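Side-chain contacts in paenibacillus xanthan lyase (Paenibacillus, PDB 6F2P), which is a xanthan lyase of polysaccharide lyase family 8 that probably releases the terminal mannose of xanthan side chains by beta-elimination: residues Y229-L234 and A296-A301; S266-I271 and K323-L328; N275-V280 and V374-G379; F380-S385 and Y617-N622; M411-N416 and H425-V430. All coordinates share one frame; numbering follows the deposited sequence.

Contact 1: Y229-L234 and A296-A301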
# COMPACT_ATOMS: atom_id res chain seq x y z
N TYR A 229 -10.58 1.43 16.06
CA TYR A 229 -10.13 0.36 16.93
C TYR A 229 -8.70 0.56 17.41
O TYR A 229 -8.41 0.38 18.59
CB TYR A 229 -10.28 -1.00 16.22
CG TYR A 229 -11.73 -1.38 16.06
CD1 TYR A 229 -12.43 -1.97 17.11
CD2 TYR A 229 -12.41 -1.11 14.89
CE1 TYR A 229 -13.77 -2.30 16.98
CE2 TYR A 229 -13.76 -1.44 14.75
CZ TYR A 229 -14.44 -2.03 15.80
OH TYR A 229 -15.77 -2.37 15.66
N GLY A 230 -7.81 0.93 16.50
CA GLY A 230 -6.40 1.05 16.84
C GLY A 230 -6.21 2.06 17.95
O GLY A 230 -5.36 1.92 18.83
N SER A 231 -7.03 3.11 17.88
CA SER A 231 -7.04 4.14 18.89
C SER A 231 -7.34 3.54 20.28
O SER A 231 -6.62 3.82 21.25
CB SER A 231 -8.07 5.19 18.51
OG SER A 231 -7.86 6.39 19.22
N GLU A 232 -8.37 2.71 20.37
CA GLU A 232 -8.69 2.11 21.66
C GLU A 232 -7.66 1.07 22.14
O GLU A 232 -7.43 0.95 23.34
CB GLU A 232 -10.16 1.64 21.78
CG GLU A 232 -10.56 0.36 21.05
CD GLU A 232 -12.04 0.34 20.65
OE1 GLU A 232 -12.49 1.24 19.90
OE2 GLU A 232 -12.77 -0.58 21.09
N LEU A 233 -7.03 0.35 21.21
CA LEU A 233 -5.93 -0.53 21.60
C LEU A 233 -4.79 0.29 22.19
O LEU A 233 -4.32 0.01 23.29
CB LEU A 233 -5.40 -1.33 20.41
CG LEU A 233 -6.22 -2.47 19.81
CD1 LEU A 233 -5.40 -3.13 18.71
CD2 LEU A 233 -6.59 -3.50 20.86
N LEU A 234 -4.36 1.32 21.46
CA LEU A 234 -3.32 2.22 21.93
C LEU A 234 -3.61 2.71 23.35
O LEU A 234 -2.71 2.75 24.20
CB LEU A 234 -3.16 3.42 21.00
CG LEU A 234 -2.15 4.48 21.47
CD1 LEU A 234 -0.71 3.98 21.42
CD2 LEU A 234 -2.28 5.76 20.68
N ALA A 296 -9.31 12.91 18.61
CA ALA A 296 -7.88 13.08 18.79
C ALA A 296 -7.47 13.00 20.25
O ALA A 296 -6.31 12.69 20.58
CB ALA A 296 -7.45 14.42 18.21
N VAL A 297 -8.43 13.28 21.13
CA VAL A 297 -8.15 13.42 22.55
C VAL A 297 -7.58 12.16 23.21
O VAL A 297 -6.60 12.24 23.95
CB VAL A 297 -9.38 13.94 23.33
CG1 VAL A 297 -9.16 13.82 24.81
CG2 VAL A 297 -9.67 15.39 22.95
N THR A 298 -8.17 11.01 22.92
CA THR A 298 -7.71 9.74 23.48
C THR A 298 -6.26 9.44 23.05
O THR A 298 -5.48 8.86 23.81
CB THR A 298 -8.64 8.57 23.09
OG1 THR A 298 -8.11 7.34 23.60
CG2 THR A 298 -8.77 8.45 21.58
N VAL A 299 -5.91 9.85 21.84
CA VAL A 299 -4.57 9.60 21.33
C VAL A 299 -3.55 10.50 22.02
O VAL A 299 -2.48 10.04 22.44
CB VAL A 299 -4.50 9.82 19.81
CG1 VAL A 299 -3.08 9.61 19.33
CG2 VAL A 299 -5.44 8.87 19.09
N MET A 300 -3.88 11.79 22.12
CA MET A 300 -3.03 12.73 22.85
C MET A 300 -2.82 12.25 24.28
O MET A 300 -1.72 12.35 24.82
CB MET A 300 -3.64 14.13 22.84
CG MET A 300 -3.71 14.74 21.45
SD MET A 300 -4.59 16.31 21.35
CE MET A 300 -3.71 17.33 22.53
N ALA A 301 -3.88 11.71 24.88
CA ALA A 301 -3.82 11.20 26.24
C ALA A 301 -2.92 10.00 26.31
O ALA A 301 -2.13 9.85 27.25
CB ALA A 301 -5.22 10.85 26.75
O HOH W 1 -5.90 6.24 22.21
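The hydroxyl of Ser231 faces two methyl groups of the other helix, with OG 3.3 Å from Thr298 CG2 and 3.5 Å from Val299 CG2. So small a side chain suits the place where the two backbones come nearest, Ser231 CA and Val299 CA lying 6.5 Å apart. One turn further along, Leu234 CD2 meets Val299 CG1 at 4.2 Å, the two side chains crossing at about a right angle. With chi1 of 177°, Thr298 holds OG1 anti to its own N and CG2 toward Ser231, so that its methyl packs while its hydroxyl is turned to a water. That water donates to Ser231 O (2.7 Å) and is hydrogen-bonded to Thr298 OG1 (2.8 Å), joining the helices where no direct hydrogen bond does. These are helices of the N-terminal alpha-helical domain, in this family an alpha/alpha toroid; the two short axes run the same way, 31° apart, with a closest approach of 9.4 Å. Beyond this first shell, Tyr267 of helix 256-267 touches both Leu234 and Val299, and Ile263 lies against Leu234 as well. On a different flank, Leu233 packs on Leu172 of helix 168-184.

Contact 2: S266-I271 and K323-L328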
# COMPACT_ATOMS: atom_id res chain seq x y z
N SER A 266 1.86 5.52 13.28
CA SER A 266 0.43 5.33 13.09
C SER A 266 -0.45 6.44 13.66
O SER A 266 -1.65 6.44 13.42
CB SER A 266 0.01 3.98 13.65
OG SER A 266 0.76 2.95 13.03
N TYR A 267 0.13 7.38 14.40
CA TYR A 267 -0.70 8.42 15.02
C TYR A 267 -0.29 9.86 14.71
O TYR A 267 -1.11 10.64 14.24
CB TYR A 267 -0.89 8.16 16.52
CG TYR A 267 -1.73 6.93 16.65
CD1 TYR A 267 -3.11 7.01 16.49
CD2 TYR A 267 -1.15 5.69 16.81
CE1 TYR A 267 -3.89 5.88 16.54
CE2 TYR A 267 -1.93 4.55 16.86
CZ TYR A 267 -3.29 4.65 16.71
OH TYR A 267 -4.07 3.53 16.75
N GLU A 268 0.97 10.18 14.93
CA GLU A 268 1.47 11.51 14.61
C GLU A 268 1.12 11.99 13.18
O GLU A 268 0.72 13.14 13.00
CB GLU A 268 2.98 11.61 14.88
CG GLU A 268 3.51 13.03 14.88
CD GLU A 268 5.01 13.09 14.99
OE1 GLU A 268 5.65 12.05 14.76
OE2 GLU A 268 5.55 14.17 15.32
N PRO A 269 1.27 11.11 12.17
CA PRO A 269 0.94 11.65 10.84
C PRO A 269 -0.56 11.92 10.67
O PRO A 269 -0.95 12.65 9.76
CB PRO A 269 1.39 10.54 9.88
CG PRO A 269 2.26 9.63 10.68
CD PRO A 269 1.78 9.73 12.10
N PHE A 270 -1.38 11.32 11.52
CA PHE A 270 -2.82 11.43 11.36
C PHE A 270 -3.46 12.43 12.30
O PHE A 270 -4.68 12.58 12.31
CB PHE A 270 -3.50 10.07 11.52
CG PHE A 270 -3.14 9.10 10.43
CD1 PHE A 270 -3.56 9.32 9.13
CD2 PHE A 270 -2.38 7.98 10.72
CE1 PHE A 270 -3.22 8.43 8.13
CE2 PHE A 270 -2.06 7.09 9.73
CZ PHE A 270 -2.48 7.31 8.43
N ILE A 271 -2.64 13.13 13.08
CA ILE A 271 -3.16 14.22 13.88
C ILE A 271 -2.74 15.53 13.27
O ILE A 271 -1.56 15.89 13.30
CB ILE A 271 -2.69 14.17 15.34
CG1 ILE A 271 -3.27 12.94 16.03
CG2 ILE A 271 -3.14 15.44 16.09
CD1 ILE A 271 -2.73 12.75 17.41
N LYS A 323 2.69 19.02 23.29
CA LYS A 323 2.70 20.43 23.64
C LYS A 323 2.22 21.28 22.47
O LYS A 323 1.35 22.14 22.64
CB LYS A 323 4.09 20.90 24.07
CG LYS A 323 4.11 22.34 24.59
CD LYS A 323 5.32 22.60 25.48
CE LYS A 323 5.21 23.97 26.15
NZ LYS A 323 6.31 24.22 27.12
N TYR A 324 2.79 21.02 21.29
CA TYR A 324 2.40 21.68 20.05
C TYR A 324 0.89 21.69 19.86
O TYR A 324 0.30 22.74 19.64
CB TYR A 324 3.05 20.97 18.85
CG TYR A 324 2.67 21.53 17.49
CD1 TYR A 324 3.06 22.81 17.11
CD2 TYR A 324 1.94 20.78 16.58
CE1 TYR A 324 2.72 23.33 15.86
CE2 TYR A 324 1.59 21.29 15.33
CZ TYR A 324 1.99 22.56 14.98
OH TYR A 324 1.66 23.09 13.74
N TRP A 325 0.29 20.51 19.98
CA TRP A 325 -1.15 20.38 19.80
C TRP A 325 -1.96 21.07 20.90
O TRP A 325 -3.06 21.56 20.64
CB TRP A 325 -1.54 18.90 19.73
CG TRP A 325 -1.00 18.18 18.53
CD1 TRP A 325 -0.85 18.68 17.26
CD2 TRP A 325 -0.53 16.82 18.48
NE1 TRP A 325 -0.32 17.71 16.43
CE2 TRP A 325 -0.11 16.57 17.16
CE3 TRP A 325 -0.42 15.80 19.43
CZ2 TRP A 325 0.40 15.33 16.76
CZ3 TRP A 325 0.09 14.58 19.04
CH2 TRP A 325 0.49 14.35 17.72
N LEU A 326 -1.44 21.09 22.12
CA LEU A 326 -2.18 21.68 23.24
C LEU A 326 -2.18 23.19 23.12
O LEU A 326 -3.18 23.84 23.43
CB LEU A 326 -1.56 21.27 24.57
CG LEU A 326 -1.83 19.85 25.05
CD1 LEU A 326 -0.95 19.51 26.23
CD2 LEU A 326 -3.30 19.72 25.41
N LEU A 327 -1.07 23.74 22.66
CA LEU A 327 -0.94 25.18 22.44
C LEU A 327 -1.88 25.67 21.34
O LEU A 327 -2.30 26.83 21.33
CB LEU A 327 0.51 25.52 22.08
CG LEU A 327 1.53 25.32 23.21
CD1 LEU A 327 2.93 25.32 22.66
CD2 LEU A 327 1.36 26.40 24.27
N LEU A 328 -2.21 24.77 20.42
CA LEU A 328 -3.10 25.12 19.33
C LEU A 328 -4.54 25.05 19.79
O LEU A 328 -5.41 25.69 19.20
CB LEU A 328 -2.88 24.19 18.14
CG LEU A 328 -1.55 24.37 17.41
CD1 LEU A 328 -1.34 23.28 16.39
CD2 LEU A 328 -1.51 25.72 16.75
O HOH W 2 -0.01 18.57 13.68
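Ile271 crosses over one face of the Trp325 indole. CB begins the contact above the rim of the six-membered ring, 3.6 Å from Trp325 CZ2. A chi1 of -66° sets CG1 beside the backbone N of Ile271, which puts CG2 anti to that N and sends it over the five-membered ring, 3.7 Å from its centroid and 23° off the normal, a CH-pi contact. At the tip of the other branch, CD1 stands above the rim, 3.6 Å from Trp325 CH2. A beta-branched residue serves well here, since its two arms spread over both rings, and it also opens the small beta hairpin of strands 271-272 and 275-276 that follows helix 256-267 in the alpha-helical domain. The indole N-H is satisfied through a water in the ring plane, which accepts from Trp325 NE1 (2.9 Å) and donates to Ile271 O (3.1 Å). A leucine in place of Trp325 would probably leave this water without its N-H donor and open a gap beside Ile271 CG2. Glu268 brings only its aliphatic CG to the ring, 4.3 Å from Trp325 CZ2 and oblique, while its carboxylate turns to a salt bridge with Arg358.

Contact 3: N275-V280 and V374-G379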
# COMPACT_ATOMS: atom_id res chain seq x y z
N ASN A 275 -6.70 17.43 15.20
CA ASN A 275 -7.72 16.70 14.47
C ASN A 275 -7.22 15.33 14.03
O ASN A 275 -6.27 15.24 13.25
CB ASN A 275 -8.16 17.50 13.25
CG ASN A 275 -8.81 18.81 13.62
OD1 ASN A 275 -9.63 18.87 14.54
ND2 ASN A 275 -8.45 19.87 12.92
N LEU A 276 -7.85 14.28 14.52
CA LEU A 276 -7.52 12.94 14.07
C LEU A 276 -8.21 12.75 12.75
O LEU A 276 -9.43 12.86 12.69
CB LEU A 276 -8.00 11.91 15.09
CG LEU A 276 -7.63 10.44 14.83
CD1 LEU A 276 -6.14 10.28 14.65
CD2 LEU A 276 -8.13 9.57 15.99
N MET A 277 -7.45 12.47 11.70
CA MET A 277 -8.01 12.41 10.34
C MET A 277 -9.13 11.38 10.19
O MET A 277 -8.95 10.21 10.51
CB MET A 277 -6.91 12.15 9.31
CG MET A 277 -5.90 13.27 9.22
SD MET A 277 -4.69 12.99 7.92
CE MET A 277 -3.68 14.44 8.15
N ASP A 278 -10.27 11.83 9.69
CA ASP A 278 -11.46 10.99 9.58
C ASP A 278 -11.28 9.77 8.68
O ASP A 278 -11.98 8.77 8.83
CB ASP A 278 -12.64 11.82 9.07
CG ASP A 278 -13.13 12.82 10.09
OD1 ASP A 278 -13.03 12.53 11.30
OD2 ASP A 278 -13.62 13.89 9.68
N MET A 279 -10.34 9.84 7.74
CA MET A 279 -10.17 8.76 6.79
C MET A 279 -9.64 7.48 7.44
O MET A 279 -9.75 6.41 6.86
CB MET A 279 -9.29 9.19 5.62
CG MET A 279 -7.82 9.35 5.94
SD MET A 279 -6.91 9.90 4.48
CE MET A 279 -5.22 9.90 5.10
N VAL A 280 -9.08 7.59 8.64
CA VAL A 280 -8.66 6.40 9.37
C VAL A 280 -9.57 6.04 10.53
O VAL A 280 -9.22 5.19 11.35
CB VAL A 280 -7.20 6.49 9.92
CG1 VAL A 280 -6.21 6.76 8.80
CG2 VAL A 280 -7.10 7.55 11.01
N VAL A 374 -0.76 10.34 3.14
CA VAL A 374 -0.76 11.65 3.79
C VAL A 374 0.37 12.52 3.28
O VAL A 374 1.53 12.09 3.23
CB VAL A 374 -0.67 11.53 5.33
CG1 VAL A 374 -0.58 12.90 5.96
CG2 VAL A 374 -1.87 10.79 5.87
N GLN A 375 0.03 13.75 2.90
CA GLN A 375 1.01 14.75 2.54
C GLN A 375 0.97 15.89 3.55
O GLN A 375 -0.06 16.56 3.71
CB GLN A 375 0.77 15.27 1.12
CG GLN A 375 1.64 16.45 0.74
CD GLN A 375 3.12 16.10 0.65
OE1 GLN A 375 3.77 15.78 1.65
NE2 GLN A 375 3.66 16.16 -0.56
N LEU A 376 2.07 16.09 4.25
CA LEU A 376 2.17 17.17 5.20
C LEU A 376 3.25 18.16 4.73
O LEU A 376 4.43 17.81 4.63
CB LEU A 376 2.49 16.64 6.60
CG LEU A 376 1.54 15.59 7.18
CD1 LEU A 376 2.12 15.02 8.47
CD2 LEU A 376 0.16 16.16 7.43
N ARG A 377 2.81 19.37 4.42
CA ARG A 377 3.68 20.43 3.94
C ARG A 377 3.53 21.62 4.86
O ARG A 377 2.59 21.68 5.66
CB ARG A 377 3.27 20.84 2.52
CG ARG A 377 3.38 19.72 1.51
CD ARG A 377 4.78 19.17 1.46
NE ARG A 377 5.76 20.23 1.24
CZ ARG A 377 7.07 20.05 1.29
NH1 ARG A 377 7.57 18.85 1.56
NH2 ARG A 377 7.90 21.07 1.07
N PRO A 378 4.46 22.58 4.78
CA PRO A 378 4.24 23.80 5.55
C PRO A 378 3.00 24.55 5.07
O PRO A 378 2.94 24.96 3.91
CB PRO A 378 5.51 24.62 5.29
CG PRO A 378 6.13 24.01 4.06
CD PRO A 378 5.78 22.57 4.11
N GLY A 379 2.01 24.69 5.94
CA GLY A 379 0.79 25.40 5.61
C GLY A 379 -0.44 24.53 5.40
O GLY A 379 -1.57 25.01 5.51
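The carbonyl O of Met277 accepts a hydrogen bond from Val280 N at 3.2 Å, closing a short turn from which the side chains of Met277 and Met279 face Val374. Met277 and Val374 meet tip to tip. Extended beyond CG, the Met277 chain carries its sulfur and methyl up to separate branches of the valine: SD lies 4.1 Å from Val374 CG2, and CE is 4.1 Å from Val374 CG1. The same Met277 methyl, CE, brushes Leu376 CD2 at 4.3 Å. Met279 starts differently, its CG between the backbone N and the carbonyl carbon (chi1 72°), and comes in slantwise until its CE is 3.6 Å from Val374 CG2. Unbranched methionines can span the 9.8 Å between Met277 CA and Val374 CA, whereas compact Val374 suits a strand and offers CG1 to the Met277 methyl and CG2 to Met279 CE and the Met277 sulfur. Tyr415 and Tyr413 of strand 411-415 flank Met277 and Met279 respectively, and Phe270 touches Val374. Across the two segments the contact is apolar packing at a domain boundary: a loop of the alpha-helical domain rests on strand 372-377 of the four-stranded sheet, consistent with the helical toroid and beta super-sandwich of family 8 lyases.

Contact 4: F380-S385 and Y617-N622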
# COMPACT_ATOMS: atom_id res chain seq x y z
N PHE A 380 -0.25 23.25 5.08
CA PHE A 380 -1.39 22.38 4.87
C PHE A 380 -1.11 20.89 5.07
O PHE A 380 0.03 20.45 5.07
CB PHE A 380 -2.01 22.61 3.49
CG PHE A 380 -1.09 22.26 2.35
CD1 PHE A 380 -0.15 23.17 1.88
CD2 PHE A 380 -1.18 21.02 1.72
CE1 PHE A 380 0.68 22.86 0.83
CE2 PHE A 380 -0.34 20.70 0.67
CZ PHE A 380 0.59 21.63 0.22
N GLY A 381 -2.18 20.13 5.27
CA GLY A 381 -2.10 18.69 5.34
C GLY A 381 -3.08 18.14 4.32
O GLY A 381 -4.09 18.78 4.02
N PHE A 382 -2.78 16.97 3.78
CA PHE A 382 -3.60 16.40 2.74
C PHE A 382 -3.74 14.91 2.98
O PHE A 382 -2.76 14.18 3.06
CB PHE A 382 -2.94 16.64 1.39
CG PHE A 382 -3.78 16.21 0.21
CD1 PHE A 382 -4.90 16.93 -0.16
CD2 PHE A 382 -3.41 15.10 -0.54
CE1 PHE A 382 -5.66 16.54 -1.26
CE2 PHE A 382 -4.16 14.71 -1.64
CZ PHE A 382 -5.29 15.43 -2.00
N GLY A 383 -4.98 14.46 3.11
CA GLY A 383 -5.26 13.05 3.32
C GLY A 383 -5.87 12.46 2.08
O GLY A 383 -6.64 13.12 1.38
N LEU A 384 -5.52 11.21 1.78
CA LEU A 384 -6.04 10.57 0.59
C LEU A 384 -6.65 9.22 0.93
O LEU A 384 -5.98 8.35 1.50
CB LEU A 384 -4.94 10.43 -0.45
CG LEU A 384 -5.37 9.95 -1.83
CD1 LEU A 384 -6.23 11.00 -2.52
CD2 LEU A 384 -4.15 9.67 -2.64
N SER A 385 -7.92 9.04 0.56
CA SER A 385 -8.67 7.85 0.95
C SER A 385 -9.11 7.00 -0.24
O SER A 385 -9.96 7.40 -1.04
CB SER A 385 -9.89 8.24 1.78
OG SER A 385 -10.66 7.09 2.09
N TYR A 617 -6.98 19.08 -12.33
CA TYR A 617 -6.99 20.32 -11.55
C TYR A 617 -5.83 20.29 -10.57
O TYR A 617 -5.25 19.23 -10.31
CB TYR A 617 -8.33 20.53 -10.83
CG TYR A 617 -8.70 19.47 -9.82
CD1 TYR A 617 -9.29 18.28 -10.22
CD2 TYR A 617 -8.50 19.68 -8.45
CE1 TYR A 617 -9.65 17.31 -9.29
CE2 TYR A 617 -8.86 18.71 -7.52
CZ TYR A 617 -9.43 17.53 -7.95
OH TYR A 617 -9.79 16.56 -7.04
N VAL A 618 -5.50 21.46 -10.02
CA VAL A 618 -4.36 21.59 -9.13
C VAL A 618 -4.79 22.31 -7.88
O VAL A 618 -5.30 23.43 -7.96
CB VAL A 618 -3.24 22.44 -9.77
CG1 VAL A 618 -2.14 22.70 -8.77
CG2 VAL A 618 -2.70 21.77 -11.02
N LEU A 619 -4.60 21.69 -6.72
CA LEU A 619 -4.91 22.35 -5.46
C LEU A 619 -3.76 23.25 -5.08
O LEU A 619 -2.60 22.82 -5.05
CB LEU A 619 -5.18 21.33 -4.36
CG LEU A 619 -6.43 20.47 -4.54
CD1 LEU A 619 -6.62 19.52 -3.34
CD2 LEU A 619 -7.66 21.35 -4.74
N LEU A 620 -4.07 24.51 -4.78
CA LEU A 620 -3.07 25.48 -4.38
C LEU A 620 -3.44 26.07 -3.02
O LEU A 620 -3.99 27.17 -2.96
CB LEU A 620 -2.97 26.59 -5.43
CG LEU A 620 -2.54 26.13 -6.82
CD1 LEU A 620 -2.69 27.25 -7.84
CD2 LEU A 620 -1.09 25.63 -6.82
N PRO A 621 -3.16 25.33 -1.94
CA PRO A 621 -3.56 25.80 -0.61
C PRO A 621 -2.80 27.05 -0.18
O PRO A 621 -1.68 27.28 -0.64
CB PRO A 621 -3.18 24.62 0.32
CG PRO A 621 -3.05 23.44 -0.57
CD PRO A 621 -2.55 23.99 -1.89
N ASN A 622 -3.44 27.86 0.68
CA ASN A 622 -2.73 28.88 1.43
C ASN A 622 -2.10 29.95 0.54
O ASN A 622 -1.04 30.52 0.86
CB ASN A 622 -1.67 28.21 2.32
CG ASN A 622 -1.19 29.10 3.44
OD1 ASN A 622 -1.93 29.95 3.96
ND2 ASN A 622 0.07 28.92 3.82
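Phe380 and Pro621 make the close half of this contact. Pro621 CG sits above the centre of the phenyl ring, 3.7 Å from the centroid of Phe380 and only 10° off the normal, a CH-pi contact square to the face. Pro621 CB comes down nearer the ring's attached end, 3.7 Å from Phe380 CD1. A chi1 of 64° tucks the Phe380 ring over its own backbone, and the ring presents its face to the proline. Compact, conformationally restricted Pro621 matches that face well, its ring C-H groups being favourable partners for pi electrons. In the super-sandwich domain these residues belong to different antiparallel sheets, strand 380-385 to the four-stranded one and strand 613-621 to the nine-stranded one, so side chains rather than backbone bonds join the layers. The neighbouring pair is sparser: Phe382 CE1 meets Leu619 CD1 at 3.8 Å, the side chains crossing at about a right angle and the methyl approaching the ring obliquely. Ile493 of strand 493-501 touches both phenylalanines, and Leu414 borders Phe380 and Pro621. Past Pro621, the last residue of the strand, Asn622 is exposed, its CB 5.3 Å from Phe380 CD1.

Contact 5: M411-N416 and H425-V430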
# COMPACT_ATOMS: atom_id res chain seq x y z
N MET A 411 -11.39 9.84 -2.09
CA MET A 411 -11.75 11.09 -1.43
C MET A 411 -10.50 11.81 -0.96
O MET A 411 -9.55 11.19 -0.52
CB MET A 411 -12.66 10.81 -0.23
CG MET A 411 -13.18 12.06 0.46
SD MET A 411 -14.12 11.63 1.93
CE MET A 411 -14.38 13.27 2.63
N THR A 412 -10.52 13.13 -1.05
CA THR A 412 -9.39 13.93 -0.60
C THR A 412 -9.78 14.83 0.57
O THR A 412 -10.83 15.47 0.56
CB THR A 412 -8.83 14.79 -1.75
OG1 THR A 412 -9.82 15.74 -2.17
CG2 THR A 412 -8.48 13.92 -2.91
N TYR A 413 -8.92 14.87 1.59
CA TYR A 413 -9.12 15.76 2.72
C TYR A 413 -8.03 16.81 2.74
O TYR A 413 -6.84 16.47 2.70
CB TYR A 413 -9.04 14.98 4.04
CG TYR A 413 -10.16 14.01 4.30
CD1 TYR A 413 -10.17 12.75 3.71
CD2 TYR A 413 -11.20 14.32 5.18
CE1 TYR A 413 -11.18 11.84 3.97
CE2 TYR A 413 -12.22 13.41 5.45
CZ TYR A 413 -12.20 12.17 4.84
OH TYR A 413 -13.20 11.26 5.09
N LEU A 414 -8.41 18.08 2.80
CA LEU A 414 -7.42 19.16 2.88
C LEU A 414 -7.47 19.84 4.24
O LEU A 414 -8.50 20.39 4.63
CB LEU A 414 -7.63 20.18 1.78
CG LEU A 414 -6.63 21.34 1.76
CD1 LEU A 414 -5.21 20.86 1.42
CD2 LEU A 414 -7.10 22.38 0.78
N TYR A 415 -6.36 19.77 4.97
CA TYR A 415 -6.29 20.29 6.33
C TYR A 415 -5.50 21.59 6.36
O TYR A 415 -4.42 21.67 5.79
CB TYR A 415 -5.65 19.26 7.26
CG TYR A 415 -6.51 18.04 7.47
CD1 TYR A 415 -7.49 18.01 8.46
CD2 TYR A 415 -6.36 16.91 6.67
CE1 TYR A 415 -8.28 16.90 8.65
CE2 TYR A 415 -7.15 15.79 6.85
CZ TYR A 415 -8.12 15.79 7.85
OH TYR A 415 -8.92 14.69 8.04
N ASN A 416 -6.05 22.60 7.02
CA ASN A 416 -5.34 23.86 7.20
C ASN A 416 -5.68 24.52 8.53
O ASN A 416 -5.97 23.82 9.50
CB ASN A 416 -5.55 24.80 6.02
CG ASN A 416 -7.01 25.03 5.70
OD1 ASN A 416 -7.87 25.00 6.57
ND2 ASN A 416 -7.30 25.26 4.42
N HIS A 425 -20.11 19.76 13.09
CA HIS A 425 -21.21 19.17 12.33
C HIS A 425 -21.02 19.14 10.82
O HIS A 425 -22.01 19.08 10.08
CB HIS A 425 -22.55 19.83 12.67
CG HIS A 425 -22.82 19.89 14.14
ND1 HIS A 425 -22.93 18.76 14.92
CD2 HIS A 425 -22.97 20.95 14.97
CE1 HIS A 425 -23.14 19.12 16.17
NE2 HIS A 425 -23.17 20.44 16.23
N PHE A 426 -19.77 19.15 10.37
CA PHE A 426 -19.47 18.91 8.96
C PHE A 426 -20.24 17.70 8.39
O PHE A 426 -20.96 17.82 7.40
CB PHE A 426 -17.95 18.72 8.75
CG PHE A 426 -17.61 18.15 7.39
CD1 PHE A 426 -17.42 18.99 6.31
CD2 PHE A 426 -17.50 16.78 7.20
CE1 PHE A 426 -17.13 18.48 5.07
CE2 PHE A 426 -17.20 16.26 5.96
CZ PHE A 426 -17.01 17.12 4.89
N TRP A 427 -20.11 16.55 9.05
CA TRP A 427 -20.65 15.30 8.52
C TRP A 427 -22.17 15.19 8.49
O TRP A 427 -22.72 14.40 7.72
CB TRP A 427 -20.08 14.09 9.28
CG TRP A 427 -18.66 13.78 8.90
CD1 TRP A 427 -17.55 13.95 9.66
CD2 TRP A 427 -18.21 13.25 7.64
NE1 TRP A 427 -16.43 13.55 8.98
CE2 TRP A 427 -16.80 13.12 7.73
CE3 TRP A 427 -18.85 12.87 6.46
CZ2 TRP A 427 -16.03 12.62 6.68
CZ3 TRP A 427 -18.08 12.38 5.42
CH2 TRP A 427 -16.69 12.26 5.54
N ALA A 428 -22.86 15.97 9.33
CA ALA A 428 -24.31 15.87 9.41
C ALA A 428 -25.01 16.84 8.46
O ALA A 428 -26.23 16.83 8.35
CB ALA A 428 -24.80 16.07 10.84
N THR A 429 -24.22 17.67 7.78
CA THR A 429 -24.76 18.69 6.88
C THR A 429 -24.27 18.56 5.44
O THR A 429 -25.00 18.90 4.51
CB THR A 429 -24.44 20.11 7.36
OG1 THR A 429 -23.05 20.17 7.71
CG2 THR A 429 -25.27 20.48 8.58
N VAL A 430 -23.02 18.11 5.26
CA VAL A 430 -22.42 18.01 3.93
C VAL A 430 -23.22 17.10 2.99
O VAL A 430 -23.88 16.17 3.43
CB VAL A 430 -20.94 17.52 4.00
CG1 VAL A 430 -20.88 16.04 4.35
CG2 VAL A 430 -20.22 17.76 2.68
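In both Tyr413 and Trp427 the first torsion sets CG anti to the carbonyl carbon (chi1 -68° and -75°), and this swings the phenol and the indole toward each other although their backbones lie far apart. Met411 is instead fully extended, with CG anti to its own N (chi1 -175°), and approaches the indole from the opposite direction. The phenol arrives at the rim of the tryptophan: Tyr413 OH lies in the indole plane, 3.5 Å from Trp427 CZ2, and the two side chains cross at about a right angle. Tyr413 CE2 follows at 4.1 Å from Trp427 CZ2. Met411 CE touches the next corner of the benzo ring obliquely, 3.9 Å from Trp427 CH2. Over the centre of one indole face lies Phe426 CE2, 3.5 Å above the plane, so face and rim are both engaged. Trp427 NE1 hydrogen-bonds Asp278 OD2 of the alpha-helical domain, which is likely to help hold the ring's rotation. Were this tryptophan a phenylalanine, Asp278 would be likely to lose its indole N-H partner and Tyr413 OH the ring edge it faces. Tryptophan thus suits a place that asks for a broad apolar surface and one N-H. Since aromatic C-H edges carry slight positive charge, the phenol oxygen at the rim is probably mildly favourable electrostatically, while the indole N-H to carboxylate bond supplies the directional polar link.

How the contacts relate
The five contacts run from the helical toroid into the super-sandwich, with centres of successive contacts 10 to 12 Å apart from contact 1 to contact 4. Contacts 1 and 2 meet where Val299 CG1 lies 3.7 Å from Ile271 CD1. Contact 2 passes to contact 3 through Phe270 O and Met277 N, 2.8 Å apart. Contact 3 joins the two domains, and contact 5 meets it through Asp278 OD2 and Trp427 NE1 (2.9 Å). Contacts 3, 4 and 5 all use one four-stranded sheet, where Gly383 N and Tyr413 O pair at 2.8 Å. The side chains of Trp325 (contact 2) and Phe380 (contact 4) are each about 9 Å from a bound calcium ion. In family 8 lyases the substrate cleft generally lies between these domains.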